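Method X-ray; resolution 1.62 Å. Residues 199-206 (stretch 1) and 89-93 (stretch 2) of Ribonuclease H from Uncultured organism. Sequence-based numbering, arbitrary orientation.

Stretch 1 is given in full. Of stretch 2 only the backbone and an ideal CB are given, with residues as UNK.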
ATOM      1  N   PHE A 199     -16.280   0.129  -5.533  1.00 18.66           N
ATOM      2  CA  PHE A 199     -15.448  -1.033  -5.736  1.00 18.83           C
ATOM      3  C   PHE A 199     -15.271  -1.300  -7.236  1.00 19.14           C
ATOM      4  O   PHE A 199     -16.139  -1.146  -7.997  1.00 20.80           O
ATOM      5  CB  PHE A 199     -16.061  -2.252  -5.057  1.00 18.62           C
ATOM      6  CG  PHE A 199     -15.137  -3.434  -4.956  1.00 16.78           C
ATOM      7  CD1 PHE A 199     -14.270  -3.554  -3.911  1.00 17.38           C
ATOM      8  CD2 PHE A 199     -15.114  -4.401  -5.912  1.00 19.77           C
ATOM      9  CE1 PHE A 199     -13.453  -4.585  -3.850  1.00 21.56           C
ATOM     10  CE2 PHE A 199     -14.273  -5.431  -5.807  1.00 23.85           C
ATOM     11  CZ  PHE A 199     -13.454  -5.519  -4.795  1.00 22.38           C
ATOM     12  N   PRO A 200     -14.106  -1.726  -7.620  1.00 20.16           N
ATOM     13  CA  PRO A 200     -13.844  -1.900  -9.034  1.00 22.18           C
ATOM     14  C   PRO A 200     -14.562  -3.039  -9.701  1.00 22.99           C
ATOM     15  O   PRO A 200     -14.864  -4.003  -9.101  1.00 24.90           O
ATOM     16  CB  PRO A 200     -12.338  -2.122  -9.077  1.00 22.07           C
ATOM     17  CG  PRO A 200     -11.977  -2.597  -7.813  1.00 21.49           C
ATOM     18  CD  PRO A 200     -12.892  -1.935  -6.837  1.00 19.79           C
ATOM     19  N   ASP A 201     -14.849  -2.843 -10.976  1.00 26.17           N
ATOM     20  CA  ASP A 201     -15.343  -3.845 -11.891  1.00 29.82           C
ATOM     21  C   ASP A 201     -14.193  -4.711 -12.322  1.00 31.22           C
ATOM     22  O   ASP A 201     -13.163  -4.238 -12.572  1.00 33.17           O
ATOM     23  CB  ASP A 201     -15.772  -3.183 -13.179  1.00 31.19           C
ATOM     24  CG  ASP A 201     -17.022  -2.456 -13.083  1.00 40.82           C
ATOM     25  OD1 ASP A 201     -17.567  -2.343 -11.985  1.00 46.54           O
ATOM     26  OD2 ASP A 201     -17.487  -2.005 -14.135  1.00 33.72           O
ATOM     27  N   ALA A 202     -14.406  -5.982 -12.509  1.00 37.05           N
ATOM     28  CA  ALA A 202     -13.343  -6.814 -12.992  1.00 39.70           C
ATOM     29  C   ALA A 202     -12.948  -6.408 -14.393  1.00 41.26           C
ATOM     30  O   ALA A 202     -11.913  -6.803 -14.880  1.00 42.76           O
ATOM     31  CB  ALA A 202     -13.686  -8.227 -12.918  1.00 42.37           C
ATOM     32  N   ALA A 203     -13.777  -5.606 -15.025  1.00 42.04           N
ATOM     33  CA  ALA A 203     -13.480  -4.748 -16.170  1.00 41.58           C
ATOM     34  C   ALA A 203     -12.584  -3.509 -16.060  1.00 40.73           C
ATOM     35  O   ALA A 203     -11.944  -3.107 -16.976  1.00 43.28           O
ATOM     36  CB  ALA A 203     -14.738  -4.387 -16.853  1.00 43.79           C
ATOM     37  N   ALA A 204     -12.653  -2.852 -14.938  1.00 41.04           N
ATOM     38  CA  ALA A 204     -11.842  -1.728 -14.628  1.00 39.40           C
ATOM     39  C   ALA A 204     -10.432  -2.285 -14.460  1.00 38.52           C
ATOM     40  O   ALA A 204      -9.535  -1.502 -14.243  1.00 42.01           O
ATOM     41  CB  ALA A 204     -12.290  -1.110 -13.350  1.00 38.86           C
ATOM     42  N   PHE A 205     -10.247  -3.615 -14.504  1.00 33.80           N
ATOM     43  CA  PHE A 205      -8.997  -4.170 -14.009  1.00 27.02           C
ATOM     44  C   PHE A 205      -7.953  -4.253 -15.077  1.00 25.71           C
ATOM     45  O   PHE A 205      -8.088  -4.989 -15.997  1.00 27.54           O
ATOM     46  CB  PHE A 205      -9.142  -5.521 -13.307  1.00 24.90           C
ATOM     47  CG  PHE A 205      -7.877  -5.996 -12.614  1.00 21.76           C
ATOM     48  CD1 PHE A 205      -7.315  -5.281 -11.633  1.00 21.62           C
ATOM     49  CD2 PHE A 205      -7.264  -7.156 -12.976  1.00 21.05           C
ATOM     50  CE1 PHE A 205      -6.176  -5.723 -11.045  1.00 22.02           C
ATOM     51  CE2 PHE A 205      -6.158  -7.588 -12.372  1.00 19.88           C
ATOM     52  CZ  PHE A 205      -5.608  -6.858 -11.415  1.00 21.11           C
ATOM     53  N   ARG A 206      -6.912  -3.457 -14.913  1.00 23.90           N
ATOM     54  CA  ARG A 206      -5.846  -3.375 -15.873  1.00 24.60           C
ATOM     55  C   ARG A 206      -4.488  -3.547 -15.193  1.00 20.29           C
ATOM     56  O   ARG A 206      -3.870  -2.600 -14.876  1.00 23.79           O
ATOM     57  CB  ARG A 206      -5.903  -2.014 -16.567  1.00 28.19           C
ATOM     58  CG  ARG A 206      -7.043  -1.880 -17.590  1.00 37.38           C
ATOM     59  CD  ARG A 206      -7.186  -3.156 -18.399  1.00 46.05           C
ATOM     60  NE  ARG A 206      -8.158  -3.076 -19.488  1.00 56.01           N
ATOM     61  CZ  ARG A 206      -9.332  -3.708 -19.501  1.00 60.33           C
ATOM     62  NH1 ARG A 206      -9.693  -4.465 -18.484  1.00 59.92           N
ATOM     63  NH2 ARG A 206     -10.157  -3.574 -20.536  1.00 61.11           N
ATOM     64  N   UNK A  89      -3.807 -13.110  -5.759  1.00 17.06           N
ATOM     65  CA  UNK A  89      -4.884 -12.176  -5.783  1.00 17.70           C
ATOM     66  C   UNK A  89      -4.737 -11.239  -6.972  1.00 17.62           C
ATOM     67  O   UNK A  89      -3.675 -11.010  -7.427  1.00 18.94           O
ATOM     68  CB  UNK A  89      -4.942 -11.394  -4.469  1.00 17.70           C
ATOM     69  N   UNK A  90      -5.840 -10.679  -7.423  1.00 15.19           N
ATOM     70  CA  UNK A  90      -5.830  -9.512  -8.262  1.00 14.96           C
ATOM     71  C   UNK A  90      -6.075  -8.286  -7.352  1.00 16.34           C
ATOM     72  O   UNK A  90      -6.918  -8.318  -6.573  1.00 17.76           O
ATOM     73  CB  UNK A  90      -6.878  -9.623  -9.371  1.00 14.96           C
ATOM     74  N   UNK A  91      -5.272  -7.250  -7.483  1.00 14.19           N
ATOM     75  CA  UNK A  91      -5.309  -6.129  -6.584  1.00 15.20           C
ATOM     76  C   UNK A  91      -5.301  -4.835  -7.348  1.00 15.48           C
ATOM     77  O   UNK A  91      -4.506  -4.638  -8.161  1.00 15.65           O
ATOM     78  CB  UNK A  91      -4.133  -6.181  -5.607  1.00 15.20           C
ATOM     79  N   UNK A  92      -6.184  -3.936  -6.987  1.00 16.38           N
ATOM     80  CA  UNK A  92      -6.063  -2.580  -7.420  1.00 15.69           C
ATOM     81  C   UNK A  92      -5.484  -1.834  -6.242  1.00 18.62           C
ATOM     82  O   UNK A  92      -6.114  -1.796  -5.245  1.00 19.76           O
ATOM     83  CB  UNK A  92      -7.398  -1.996  -7.888  1.00 15.69           C
ATOM     84  N   UNK A  93      -4.282  -1.283  -6.386  1.00 17.07           N
ATOM     85  CA  UNK A  93      -3.589  -0.648  -5.283  1.00 13.72           C
ATOM     86  C   UNK A  93      -3.521   0.828  -5.548  1.00 16.62           C
ATOM     87  O   UNK A  93      -2.921   1.232  -6.453  1.00 17.03           O
ATOM     88  CB  UNK A  93      -2.190  -1.234  -5.085  1.00 13.72           C
TER

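The segment 199-206 offers the strand very little polarity. The D201-A204 type I turn is closed by the A204 N to D201 O hydrogen bond of 2.8 Å, and the R206 side chain folds back so that NH1 donates to F205 O at 3.0 Å. What remains to meet 89-93 is the F205 ring, with chi1 at -171° (t), and the P200 ring and the small methyl of A202 nearby. No hydrogen bond crosses between the stretches, so the rules to be read here are chiefly those of shape.

Position 89 has extended backbone angles, -126/155, but its ideal CB finds nothing of stretch 1 within 5.5 Å. This contact therefore sets no preference, and almost any residue would do. The deposited residue is F89; even its CB is 8.2 Å from F205 CZ, and it takes no part.

Position 90 is more demanding. The phi/psi of -98/132 is that of a strand, CA-to-CB points toward stretch 1, and the ideal CB lies 3.7 Å from F205 CZ. An aliphatic stem beyond CB would suit, since it can rest against the ring; beyond it the neighbour is A202, which brings only a methyl and no charge to answer. Leucine, methionine, or a long lysine, glutamine or arginine with an aliphatic stem would all fit, and nothing in stretch 1 selects among their ends. The deposited residue is R90. Its CG packs at 3.7 Å from F205 CE2, and with chi1 at -72° (m) and chi2 at 173° (t) the chain runs on until NH1 comes 4.4 Å from A202 CB. That last approach is simple proximity; NE and NH2 find their hydrogen bonds elsewhere in the structure.

At 91 the direction reverses, as alternation along a strand leads one to expect: CA-to-CB points away, and no atom of stretch 1 is near the ideal CB. The backbone carries the contact instead, since the carbonyl O of 91 sits 3.5 Å from F205 CE1, at the edge of the ring and near its plane. The side chain is left free by stretch 1, although beta-branched residues are natural for angles of -133/133. The deposited V91, with chi1 at -179° (t), agrees with that.

Position 92 directs CA-to-CB sideways, with the ideal CB 4.6 Å from P200 CG and 5.0 Å from F205 CD1. Two apolar groups with a gap still to fill ask for a modest hydrophobic side chain: valine, isoleucine or perhaps leucine. V92 is deposited, and its CG2 serves both neighbours, 4.0 Å from P200 CG and 3.9 Å from F205 CD1, where it meets the edge of the ring. One methyl thus bridges proline and phenylalanine.

Position 93 is strand-like at -112/114, but its CB is out of reach, so stretch 1 imposes no rule. F93 is found there; its CB, the nearest side-chain atom, is 8.4 Å from F205 CE1.

Stretch 2, residues 89-93: FRVVF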
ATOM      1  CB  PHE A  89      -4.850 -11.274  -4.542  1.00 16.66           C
ATOM      2  CG  PHE A  89      -5.506 -11.830  -3.320  1.00 15.36           C
ATOM      3  CD1 PHE A  89      -6.644 -11.289  -2.846  1.00 17.08           C
ATOM      4  CD2 PHE A  89      -4.950 -12.837  -2.616  1.00 16.69           C
ATOM      5  CE1 PHE A  89      -7.211 -11.751  -1.730  1.00 19.93           C
ATOM      6  CE2 PHE A  89      -5.540 -13.294  -1.516  1.00 20.92           C
ATOM      7  CZ  PHE A  89      -6.654 -12.760  -1.076  1.00 18.51           C
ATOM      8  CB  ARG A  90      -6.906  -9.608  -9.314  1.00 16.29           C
ATOM      9  CG  ARG A  90      -6.601 -10.597 -10.342  1.00 17.38           C
ATOM     10  CD  ARG A  90      -7.780 -10.806 -11.302  1.00 17.78           C
ATOM     11  NE  ARG A  90      -8.732 -11.698 -10.701  1.00 17.79           N
ATOM     12  CZ  ARG A  90      -9.978 -11.796 -11.069  1.00 25.77           C
ATOM     13  NH1 ARG A  90     -10.426 -11.078 -12.043  1.00 26.20           N
ATOM     14  NH2 ARG A  90     -10.780 -12.619 -10.445  1.00 28.53           N
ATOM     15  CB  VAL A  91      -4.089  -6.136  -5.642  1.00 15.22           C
ATOM     16  CG1 VAL A  91      -4.118  -4.992  -4.691  1.00 17.05           C
ATOM     17  CG2 VAL A  91      -3.989  -7.460  -4.927  1.00 16.53           C
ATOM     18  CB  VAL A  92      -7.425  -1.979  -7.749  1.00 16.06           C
ATOM     19  CG1 VAL A  92      -7.263  -0.562  -8.168  1.00 15.89           C
ATOM     20  CG2 VAL A  92      -8.077  -2.749  -8.828  1.00 15.40           C
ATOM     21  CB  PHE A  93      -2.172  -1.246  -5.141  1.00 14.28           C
ATOM     22  CG  PHE A  93      -1.419  -0.857  -3.879  1.00 16.93           C
ATOM     23  CD1 PHE A  93      -1.257  -1.732  -2.857  1.00 17.82           C
ATOM     24  CD2 PHE A  93      -0.779   0.335  -3.785  1.00 19.35           C
ATOM     25  CE1 PHE A  93      -0.566  -1.412  -1.776  1.00 16.43           C
ATOM     26  CE2 PHE A  93      -0.087   0.645  -2.705  1.00 17.20           C
ATOM     27  CZ  PHE A  93       0.013  -0.227  -1.695  1.00 16.48           C
TER
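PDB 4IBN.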